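Local coordinates for protein GCN5-related N-acetyltransferase:Aminotransferase, class-II (Rhodopseudomonas palustris, PDB 2FIW) that binds acetyl coenzyme A and probably transfers its acetyl group to an amine of an acceptor substrate, as GCN5-related N-acetyltransferases do, at residues Q42-S47 with V144-E149; G75-K80 with T102-L107; G81-D86 with I118-A123. One frame throughout, in Å; residues are numbered along the deposited sequence.

Interaction 1: Q42-S47 with V144-E149; sequences QEAWAS and VSINGE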
loop_
_atom_site.group_PDB
_atom_site.type_symbol
_atom_site.label_atom_id
_atom_site.label_comp_id
_atom_site.label_asym_id
_atom_site.label_seq_id
_atom_site.Cartn_x
_atom_site.Cartn_y
_atom_site.Cartn_z
ATOM N N GLN A 42 -3.848 -0.495 15.406
ATOM C CA GLN A 42 -2.734 -1.134 14.688
ATOM C C GLN A 42 -2.815 -2.655 14.720
ATOM O O GLN A 42 -2.474 -3.311 13.738
ATOM C CB GLN A 42 -1.390 -0.687 15.268
ATOM C CG GLN A 42 -1.099 0.801 15.156
ATOM C CD GLN A 42 0.163 1.191 15.906
ATOM O OE1 GLN A 42 0.391 0.748 17.031
ATOM N NE2 GLN A 42 0.986 2.022 15.288
ATOM N N GLU A 43 -3.273 -3.204 15.841
ATOM C CA GLU A 43 -3.390 -4.649 16.015
ATOM C C GLU A 43 -4.497 -5.246 15.153
ATOM O O GLU A 43 -4.326 -6.324 14.592
ATOM C CB GLU A 43 -3.598 -5.012 17.498
ATOM C CG GLU A 43 -2.329 -4.885 18.355
ATOM C CD GLU A 43 -2.591 -4.762 19.866
ATOM O OE1 GLU A 43 -3.758 -4.878 20.320
ATOM O OE2 GLU A 43 -1.602 -4.542 20.601
ATOM N N ALA A 44 -5.627 -4.548 15.059
ATOM C CA ALA A 44 -6.744 -4.976 14.219
ATOM C C ALA A 44 -6.405 -4.878 12.731
ATOM O O ALA A 44 -6.673 -5.794 11.971
ATOM C CB ALA A 44 -7.976 -4.164 14.527
ATOM N N TRP A 45 -5.823 -3.749 12.339
ATOM C CA TRP A 45 -5.323 -3.531 10.982
ATOM C C TRP A 45 -4.361 -4.668 10.569
ATOM O O TRP A 45 -4.617 -5.333 9.573
ATOM C CB TRP A 45 -4.634 -2.171 10.919
ATOM C CG TRP A 45 -4.218 -1.687 9.577
ATOM C CD1 TRP A 45 -4.263 -2.368 8.371
ATOM C CD2 TRP A 45 -3.633 -0.420 9.296
ATOM N NE1 TRP A 45 -3.756 -1.578 7.363
ATOM C CE2 TRP A 45 -3.358 -0.378 7.904
ATOM C CE3 TRP A 45 -3.325 0.699 10.083
ATOM C CZ2 TRP A 45 -2.779 0.748 7.286
ATOM C CZ3 TRP A 45 -2.749 1.812 9.467
ATOM C CH2 TRP A 45 -2.478 1.822 8.083
ATOM N N ALA A 46 -3.287 -4.890 11.340
ATOM C CA ALA A 46 -2.318 -5.956 11.068
ATOM C C ALA A 46 -2.899 -7.363 11.101
ATOM O O ALA A 46 -2.386 -8.265 10.441
ATOM C CB ALA A 46 -1.169 -5.886 12.040
ATOM N N SER A 47 -3.956 -7.561 11.881
ATOM C CA SER A 47 -4.479 -8.894 12.108
ATOM C C SER A 47 -5.043 -9.453 10.812
ATOM O O SER A 47 -5.414 -10.617 10.763
ATOM C CB SER A 47 -5.545 -8.910 13.235
ATOM O OG SER A 47 -6.842 -8.555 12.739
ATOM N N VAL A 144 -13.441 2.917 8.772
ATOM C CA VAL A 144 -13.570 1.524 8.366
ATOM C C VAL A 144 -13.592 0.655 9.629
ATOM O O VAL A 144 -12.870 0.918 10.596
ATOM C CB VAL A 144 -12.425 1.102 7.349
ATOM C CG1 VAL A 144 -11.047 1.196 7.992
ATOM C CG2 VAL A 144 -12.662 -0.290 6.786
ATOM N N SER A 145 -14.444 -0.364 9.619
ATOM C CA SER A 145 -14.501 -1.325 10.706
ATOM C C SER A 145 -13.643 -2.531 10.325
ATOM O O SER A 145 -13.912 -3.187 9.327
ATOM C CB SER A 145 -15.953 -1.732 10.990
ATOM O OG SER A 145 -16.019 -2.661 12.063
ATOM N N ILE A 146 -12.590 -2.783 11.102
ATOM C CA ILE A 146 -11.663 -3.879 10.855
ATOM C C ILE A 146 -11.510 -4.630 12.153
ATOM O O ILE A 146 -11.088 -4.045 13.151
ATOM C CB ILE A 146 -10.227 -3.411 10.448
ATOM C CG1 ILE A 146 -10.237 -2.563 9.182
ATOM C CG2 ILE A 146 -9.292 -4.632 10.254
ATOM C CD1 ILE A 146 -8.873 -1.929 8.850
ATOM N N ASN A 147 -11.833 -5.922 12.139
ATOM C CA ASN A 147 -11.656 -6.782 13.307
ATOM C C ASN A 147 -12.149 -6.151 14.611
ATOM O O ASN A 147 -11.468 -6.200 15.648
ATOM C CB ASN A 147 -10.192 -7.206 13.441
ATOM C CG ASN A 147 -10.050 -8.545 14.111
ATOM O OD1 ASN A 147 -11.000 -9.330 14.141
ATOM N ND2 ASN A 147 -8.869 -8.823 14.656
ATOM N N GLY A 148 -13.325 -5.531 14.539
ATOM C CA GLY A 148 -13.963 -4.929 15.702
ATOM C C GLY A 148 -13.408 -3.585 16.147
ATOM O O GLY A 148 -13.775 -3.090 17.212
ATOM N N GLU A 149 -12.518 -3.000 15.348
ATOM C CA GLU A 149 -11.992 -1.664 15.617
ATOM C C GLU A 149 -12.456 -0.699 14.548
ATOM O O GLU A 149 -12.704 -1.116 13.424
ATOM C CB GLU A 149 -10.462 -1.673 15.649
ATOM C CG GLU A 149 -9.873 -2.319 16.880
ATOM C CD GLU A 149 -9.750 -1.346 18.031
ATOM O OE1 GLU A 149 -10.096 -1.732 19.150
ATOM O OE2 GLU A 149 -9.319 -0.192 17.819
#
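Ile146 sets its CG2 methyl anti to its own backbone N, and Asn147 does the same with CG (chi1 -151°), which brings both side chains against Ala44 of helix 39-46 and Ser47 just after it. The Ile146 CG2 methyl comes to 3.3 Å from the carbonyl O of Ala44. The Ala44 methyl itself sits against the start of the hairpin's return strand. Its CB lies 3.5 Å from Glu149 CG and 3.4 Å from the backbone O of Ile146, with Asn147 CB at 3.9 Å. Three residues on, just past the helix, Ser47 donates through OG to Ala44 O over 2.9 Å, tilted 23° from the carbonyl plane, and the amide ND2 of Asn147 stands 2.8 Å from that same OG.

The hairpin presents these groups through a type I' turn from Ile146 to Glu149. Asn147 and Gly148 occupy its corners, both with positive phi, and the backbones of Ile146 and Glu149 bond to each other in both directions. Trp45 turns from the hairpin toward the cofactor pocket, where its ring touches acetyl coenzyme A, NE1 bonds to Tyr89 OH, and Tyr37 meets it edge-to-face.

Chemically, then, the hairpin tip is fitted to the helix by methyl groups set against carbon and against carbonyl oxygens, with the close polar side-chain pair at Ser47 and Asn147. Ala44 O, although it faces a methyl across the contact, is still satisfied by the Ser47 hydroxyl.

Interaction 2: G75-K80 with T102-L107; sequences GFASLK and TLIDAL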
loop_
_atom_site.group_PDB
_atom_site.type_symbol
_atom_site.label_atom_id
_atom_site.label_comp_id
_atom_site.label_asym_id
_atom_site.label_seq_id
_atom_site.Cartn_x
_atom_site.Cartn_y
_atom_site.Cartn_z
ATOM N N GLY A 75 8.848 -3.987 -0.107
ATOM C CA GLY A 75 7.594 -3.262 -0.281
ATOM C C GLY A 75 6.683 -3.933 -1.290
ATOM O O GLY A 75 7.145 -4.713 -2.128
ATOM N N PHE A 76 5.384 -3.653 -1.202
ATOM C CA PHE A 76 4.431 -4.143 -2.194
ATOM C C PHE A 76 3.214 -3.208 -2.324
ATOM O O PHE A 76 2.910 -2.392 -1.424
ATOM C CB PHE A 76 3.997 -5.601 -1.903
ATOM C CG PHE A 76 2.993 -5.718 -0.790
ATOM C CD1 PHE A 76 3.407 -5.670 0.549
ATOM C CD2 PHE A 76 1.627 -5.823 -1.074
ATOM C CE1 PHE A 76 2.471 -5.757 1.578
ATOM C CE2 PHE A 76 0.688 -5.917 -0.053
ATOM C CZ PHE A 76 1.112 -5.887 1.278
ATOM N N ALA A 77 2.534 -3.301 -3.458
ATOM C CA ALA A 77 1.308 -2.542 -3.649
ATOM C C ALA A 77 0.346 -3.346 -4.514
ATOM O O ALA A 77 0.760 -4.245 -5.244
ATOM C CB ALA A 77 1.597 -1.170 -4.259
ATOM N N SER A 78 -0.937 -3.013 -4.417
ATOM C CA SER A 78 -1.975 -3.818 -5.019
ATOM C C SER A 78 -3.067 -2.972 -5.622
ATOM O O SER A 78 -3.666 -2.118 -4.963
ATOM C CB SER A 78 -2.562 -4.767 -3.991
ATOM O OG SER A 78 -3.049 -5.947 -4.602
ATOM N N LEU A 79 -3.307 -3.204 -6.906
ATOM C CA LEU A 79 -4.417 -2.573 -7.585
ATOM C C LEU A 79 -5.616 -3.526 -7.586
ATOM O O LEU A 79 -5.490 -4.690 -7.974
ATOM C CB LEU A 79 -4.010 -2.186 -9.012
ATOM C CG LEU A 79 -5.087 -1.496 -9.852
ATOM C CD1 LEU A 79 -5.122 -0.009 -9.539
ATOM C CD2 LEU A 79 -4.765 -1.742 -11.319
ATOM N N LYS A 80 -6.758 -3.037 -7.106
ATOM C CA LYS A 80 -8.018 -3.764 -7.206
ATOM C C LYS A 80 -8.806 -3.176 -8.359
ATOM O O LYS A 80 -8.876 -1.952 -8.516
ATOM C CB LYS A 80 -8.836 -3.658 -5.915
ATOM C CG LYS A 80 -10.196 -4.356 -5.990
ATOM C CD LYS A 80 -10.832 -4.526 -4.620
ATOM C CE LYS A 80 -12.275 -5.006 -4.766
ATOM N NZ LYS A 80 -12.607 -6.134 -3.823
ATOM N N THR A 102 7.841 4.484 -6.605
ATOM C CA THR A 102 8.052 3.519 -7.677
ATOM C C THR A 102 6.853 2.572 -7.799
ATOM O O THR A 102 6.343 2.361 -8.887
ATOM C CB THR A 102 9.377 2.726 -7.431
ATOM O OG1 THR A 102 10.471 3.654 -7.384
ATOM C CG2 THR A 102 9.642 1.715 -8.531
ATOM N N LEU A 103 6.393 2.038 -6.672
ATOM C CA LEU A 103 5.263 1.126 -6.657
ATOM C C LEU A 103 4.001 1.776 -7.194
ATOM O O LEU A 103 3.316 1.193 -8.040
ATOM C CB LEU A 103 5.011 0.599 -5.245
ATOM C CG LEU A 103 5.872 -0.551 -4.741
ATOM C CD1 LEU A 103 5.624 -0.697 -3.243
ATOM C CD2 LEU A 103 5.598 -1.881 -5.540
ATOM N N ILE A 104 3.704 2.985 -6.711
ATOM C CA ILE A 104 2.482 3.691 -7.102
ATOM C C ILE A 104 2.500 4.153 -8.560
ATOM O O ILE A 104 1.493 4.037 -9.234
ATOM C CB ILE A 104 2.102 4.825 -6.112
ATOM C CG1 ILE A 104 1.813 4.245 -4.734
ATOM C CG2 ILE A 104 0.862 5.579 -6.575
ATOM C CD1 ILE A 104 0.958 2.972 -4.753
ATOM N N ASP A 105 3.636 4.646 -9.046
ATOM C CA ASP A 105 3.807 4.918 -10.474
ATOM C C ASP A 105 3.459 3.687 -11.337
ATOM O O ASP A 105 2.790 3.807 -12.367
ATOM C CB ASP A 105 5.250 5.338 -10.762
ATOM C CG ASP A 105 5.606 6.732 -10.212
ATOM O OD1 ASP A 105 4.694 7.525 -9.842
ATOM O OD2 ASP A 105 6.823 7.027 -10.146
ATOM N N ALA A 106 3.921 2.509 -10.919
ATOM C CA ALA A 106 3.617 1.265 -11.647
ATOM C C ALA A 106 2.127 0.962 -11.677
ATOM O O ALA A 106 1.604 0.566 -12.719
ATOM C CB ALA A 106 4.400 0.095 -11.093
ATOM N N LEU A 107 1.447 1.189 -10.550
ATOM C CA LEU A 107 0.004 0.989 -10.461
ATOM C C LEU A 107 -0.798 1.973 -11.324
ATOM O O LEU A 107 -1.788 1.588 -11.948
ATOM C CB LEU A 107 -0.480 1.013 -9.010
ATOM C CG LEU A 107 -0.014 -0.088 -8.034
ATOM C CD1 LEU A 107 -0.886 -0.064 -6.790
ATOM C CD2 LEU A 107 -0.009 -1.488 -8.650
#
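Leu107 and Leu103, one helical turn apart, pack down on Ala77 of the strand, and side-chain carbon against side-chain carbon makes up much of this contact. Leu107 CG is anti to its own carbonyl carbon (chi1 -65°), which carries the branch down to the strand. The Ala77 methyl sits between the two leucines, with CB 3.7 Å from Leu107 CD1 and 4.0 Å from Leu103 CB. Ile104 sends its CD1 in from one side, to 4.2 Å from the same CB. Further along, Leu107 CD2 reaches Leu79 CB at 4.1 Å, so the two methyls of this one leucine are shared between Ala77 and Leu79.

A second kind of contact is methyl on backbone. Leu103 CD1 lies on the main chain at 3.6 Å from Phe76 C, and it reaches 3.9 Å from Gly75 C, where no side chain intervenes. Leu107 CD1 likewise touches the peptide between Ala77 and Ser78, 3.8 Å from Ser78 N. An alanine in place of Leu107 would probably open a gap beside Ala77, which keeps Leu103 and Ile104, and leave Leu79 CB without its partner on the helix segment.

The outward side of the strand serves other partners: Phe76 and Ser78 point away from the helix, and Ser78 OG bonds to Thr64 OG1 on the neighbouring strand 63-69. The strand's main chain is hydrogen-bonded to strands 63-69 and 84-90, while Leu103 also packs on Ala67, Leu88 and Leu10 from other strands.

The helix and strand segments run nearly parallel, 22° apart, with their axes 8.3 Å from each other. This is the helix-on-sheet layering of an alpha-beta-alpha sandwich, and here it seats helix 99-112 on the central sheet of the GCN5-related acetyltransferase fold.

Interaction 3: G81-D86 with I118-A123; sequences GPDHID and ILTVDA. With ACO (acetyl coenzyme *a), chain C.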
loop_
_atom_site.group_PDB
_atom_site.type_symbol
_atom_site.label_atom_id
_atom_site.label_comp_id
_atom_site.label_asym_id
_atom_site.label_seq_id
_atom_site.Cartn_x
_atom_site.Cartn_y
_atom_site.Cartn_z
ATOM N N GLY A 81 -9.381 -4.060 -9.175
ATOM C CA GLY A 81 -10.262 -3.659 -10.269
ATOM C C GLY A 81 -9.529 -2.716 -11.201
ATOM O O GLY A 81 -8.293 -2.747 -11.259
ATOM N N PRO A 82 -10.280 -1.849 -11.913
ATOM C CA PRO A 82 -9.646 -0.888 -12.818
ATOM C C PRO A 82 -8.881 0.256 -12.110
ATOM O O PRO A 82 -7.798 0.650 -12.570
ATOM C CB PRO A 82 -10.831 -0.346 -13.639
ATOM C CG PRO A 82 -12.011 -0.479 -12.728
ATOM C CD PRO A 82 -11.751 -1.724 -11.905
ATOM N N ASP A 83 -9.418 0.758 -10.996
ATOM C CA ASP A 83 -8.963 2.047 -10.466
ATOM C C ASP A 83 -8.761 2.188 -8.952
ATOM O O ASP A 83 -8.652 3.304 -8.459
ATOM C CB ASP A 83 -9.904 3.149 -10.955
ATOM C CG ASP A 83 -11.360 2.874 -10.614
ATOM O OD1 ASP A 83 -11.651 1.974 -9.779
ATOM O OD2 ASP A 83 -12.222 3.572 -11.201
ATOM N N HIS A 84 -8.709 1.081 -8.222
ATOM C CA HIS A 84 -8.468 1.152 -6.779
ATOM C C HIS A 84 -7.059 0.776 -6.352
ATOM O O HIS A 84 -6.617 -0.352 -6.572
ATOM C CB HIS A 84 -9.455 0.290 -6.006
ATOM C CG HIS A 84 -10.853 0.797 -6.050
ATOM N ND1 HIS A 84 -11.704 0.532 -7.098
ATOM C CD2 HIS A 84 -11.552 1.561 -5.178
ATOM C CE1 HIS A 84 -12.871 1.108 -6.870
ATOM N NE2 HIS A 84 -12.804 1.741 -5.711
ATOM N N ILE A 85 -6.377 1.713 -5.704
ATOM C CA ILE A 85 -5.153 1.384 -4.990
ATOM C C ILE A 85 -5.569 0.747 -3.682
ATOM O O ILE A 85 -5.943 1.437 -2.739
ATOM C CB ILE A 85 -4.257 2.612 -4.742
ATOM C CG1 ILE A 85 -3.791 3.200 -6.083
ATOM C CG2 ILE A 85 -3.076 2.248 -3.820
ATOM C CD1 ILE A 85 -2.677 4.191 -5.951
ATOM N N ASP A 86 -5.506 -0.579 -3.644
ATOM C CA ASP A 86 -5.993 -1.350 -2.514
ATOM C C ASP A 86 -4.983 -1.431 -1.367
ATOM O O ASP A 86 -5.369 -1.432 -0.203
ATOM C CB ASP A 86 -6.386 -2.754 -2.973
ATOM C CG ASP A 86 -7.185 -3.512 -1.924
ATOM O OD1 ASP A 86 -8.191 -2.966 -1.426
ATOM O OD2 ASP A 86 -6.813 -4.656 -1.598
ATOM N N ILE A 118 -9.686 7.904 -13.415
ATOM C CA ILE A 118 -9.639 8.392 -12.035
ATOM C C ILE A 118 -9.219 7.243 -11.115
ATOM O O ILE A 118 -10.026 6.350 -10.819
ATOM C CB ILE A 118 -11.015 9.016 -11.583
ATOM C CG1 ILE A 118 -11.433 10.168 -12.516
ATOM C CG2 ILE A 118 -10.958 9.492 -10.115
ATOM C CD1 ILE A 118 -12.945 10.367 -12.663
ATOM N N LEU A 119 -7.947 7.255 -10.706
ATOM C CA LEU A 119 -7.440 6.349 -9.675
ATOM C C LEU A 119 -7.947 6.766 -8.296
ATOM O O LEU A 119 -8.066 7.959 -7.989
ATOM C CB LEU A 119 -5.904 6.308 -9.663
ATOM C CG LEU A 119 -5.171 5.069 -10.212
ATOM C CD1 LEU A 119 -3.866 4.858 -9.472
ATOM C CD2 LEU A 119 -5.969 3.787 -10.073
ATOM N N THR A 120 -8.239 5.785 -7.453
ATOM C CA THR A 120 -8.752 6.090 -6.124
ATOM C C THR A 120 -8.076 5.234 -5.051
ATOM O O THR A 120 -7.684 4.101 -5.311
ATOM C CB THR A 120 -10.308 6.046 -6.082
ATOM O OG1 THR A 120 -10.768 6.286 -4.750
ATOM C CG2 THR A 120 -10.841 4.706 -6.563
ATOM N N VAL A 121 -7.911 5.814 -3.863
ATOM C CA VAL A 121 -7.297 5.159 -2.712
ATOM C C VAL A 121 -8.032 5.616 -1.455
ATOM O O VAL A 121 -8.434 6.761 -1.368
ATOM C CB VAL A 121 -5.748 5.436 -2.614
ATOM C CG1 VAL A 121 -5.422 6.928 -2.407
ATOM C CG2 VAL A 121 -5.101 4.601 -1.524
ATOM N N ASP A 122 -8.247 4.696 -0.514
ATOM C CA ASP A 122 -8.682 5.038 0.836
ATOM C C ASP A 122 -7.429 5.096 1.710
ATOM O O ASP A 122 -7.011 4.084 2.285
ATOM C CB ASP A 122 -9.661 3.984 1.373
ATOM C CG ASP A 122 -11.031 4.054 0.710
ATOM O OD1 ASP A 122 -11.435 5.142 0.250
ATOM O OD2 ASP A 122 -11.717 3.008 0.656
ATOM N N ALA A 123 -6.837 6.289 1.796
ATOM C CA ALA A 123 -5.508 6.452 2.376
ATOM C C ALA A 123 -5.573 6.499 3.884
ATOM O O ALA A 123 -6.402 7.210 4.436
ATOM C CB ALA A 123 -4.848 7.726 1.840
HETATM N N1A ACO C . 15.604 12.261 1.116
HETATM C C2A ACO C . 14.525 12.855 1.664
HETATM N N3A ACO C . 13.276 12.429 1.395
HETATM C C4A ACO C . 13.035 11.371 0.559
HETATM C C5A ACO C . 14.092 10.706 -0.042
HETATM C C6A ACO C . 15.467 11.202 0.271
HETATM N N6A ACO C . 16.562 10.615 -0.274
HETATM N N7A ACO C . 13.574 9.720 -0.807
HETATM C C8A ACO C . 12.225 9.770 -0.678
HETATM N N9A ACO C . 11.907 10.779 0.145
HETATM C C1B ACO C . 10.561 11.222 0.600
HETATM C C2B ACO C . 9.597 11.605 -0.507
HETATM O O2B ACO C . 9.813 12.951 -0.934
HETATM C C3B ACO C . 8.256 11.441 0.189
HETATM O O3B ACO C . 7.798 12.677 0.740
HETATM P P3B ACO C . 6.227 12.979 1.001
HETATM O O7A ACO C . 5.815 12.198 2.244
HETATM O O8A ACO C . 5.533 12.483 -0.247
HETATM O O9A ACO C . 6.211 14.482 1.177
HETATM C C4B ACO C . 8.496 10.423 1.312
HETATM O O4B ACO C . 9.908 10.221 1.393
HETATM C C5B ACO C . 7.823 9.077 1.048
HETATM O O5B ACO C . 8.123 8.687 -0.301
HETATM P P1A ACO C . 8.633 7.214 -0.697
HETATM O O1A ACO C . 10.034 6.999 -0.161
HETATM O O2A ACO C . 8.345 7.096 -2.177
HETATM O O3A ACO C . 7.567 6.304 0.107
HETATM P P2A ACO C . 7.968 5.154 1.133
HETATM O O4A ACO C . 8.525 5.809 2.367
HETATM O O5A ACO C . 8.791 4.145 0.385
HETATM O O6A ACO C . 6.543 4.471 1.491
HETATM C CBP ACO C . 4.303 4.446 2.576
HETATM C CCP ACO C . 5.317 5.189 1.689
HETATM C CDP ACO C . 3.133 5.389 2.829
HETATM C CEP ACO C . 3.824 3.187 1.871
HETATM C CAP ACO C . 4.945 4.003 3.913
HETATM O OAP ACO C . 5.250 5.127 4.756
HETATM C C9P ACO C . 4.230 2.923 4.720
HETATM O O9P ACO C . 4.485 1.639 4.493
HETATM N N8P ACO C . 3.413 3.256 5.632
HETATM C C7P ACO C . 2.650 2.416 6.567
HETATM C C6P ACO C . 1.531 1.605 5.914
HETATM C C5P ACO C . 0.553 2.548 5.281
HETATM O O5P ACO C . 0.183 3.559 5.865
HETATM N N4P ACO C . 0.140 2.224 4.066
HETATM C C3P ACO C . -0.777 2.999 3.254
HETATM C C2P ACO C . -2.187 2.595 3.652
HETATM S S1P ACO C . -3.178 3.157 2.319
HETATM C C ACO C . -3.546 1.779 1.456
HETATM O O ACO C . -2.833 0.785 1.540
HETATM C CH3 ACO C . -4.628 1.784 0.694
HETATM O O HOH W 1 -7.705 1.794 -0.730
#
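His84 and Thr120 lie side by side on one face of the sheet, pointing the same way, with the threonine methyl laid over the imidazole. Thr120 CG2 is over the ring face, 22° off its normal and offset toward the rim, closest to His84 CD2 at 3.5 Å, a CH-pi contact. With Thr120 OG1 anti to the backbone N (chi1 177°), the methyl takes the position between N and the carbonyl carbon that puts it over the ring.

The opposite face is aliphatic. Ile85 and Leu119 cross at about a right angle, Leu119 CD1 meeting Ile85 CD1 at 3.8 Å, whereas Ile85 and Val121 meet obliquely, CB to CB at 3.8 Å. The other methyl of Leu119, CD2, presses on Asp83 O at 3.2 Å. Tyr136 touches all three aliphatic side chains, and Ile104 and Phe131 add helix side chains against Ile85.

Between these faces run two backbone hydrogen bonds, Thr120 N to Asp83 O at 2.7 Å and Ile85 N to Thr120 O at 2.8 Å. Direct pairing is then replaced by a water, which donates to Ile85 O over 2.7 Å and accepts from Asp122 N. Beside this water bridge, Val121 CG2 lies 3.6 Å from the acetyl methyl CH3 of the cofactor.

The parallel strand segments diverge by 30°. Neighbouring parallel strands that part in this way around the cofactor are a hallmark of GCN5-related acetyltransferases: strands 84-90 and 118-123, joined through helix 99-112 in a beta-alpha-beta unit, open to take in the acetyl end of acetyl coenzyme A.

Overall arrangement
From the N terminus, 42-47 on helix 39-46 comes first, and its partner arrives only with 144-149, so interaction 1 closes a long loop that holds both other contacts. Inside it, 75-80 leads straight into 81-86; helix segment 102-107 then closes interaction 2, and 118-123 closes interaction 3. These two cross, their segments alternating along the chain, and they touch: Ser78 O lies 2.7 Å from Asp86 N, a probable hydrogen bond. Together they tie helix 99-112 to strands 72-80, 84-90 and 118-123; the cofactor's acetyl end lies at interaction 3. Interaction 1 ties the turn between strands 137-146 and 149-159, at one edge of the sheet, to helix 39-46.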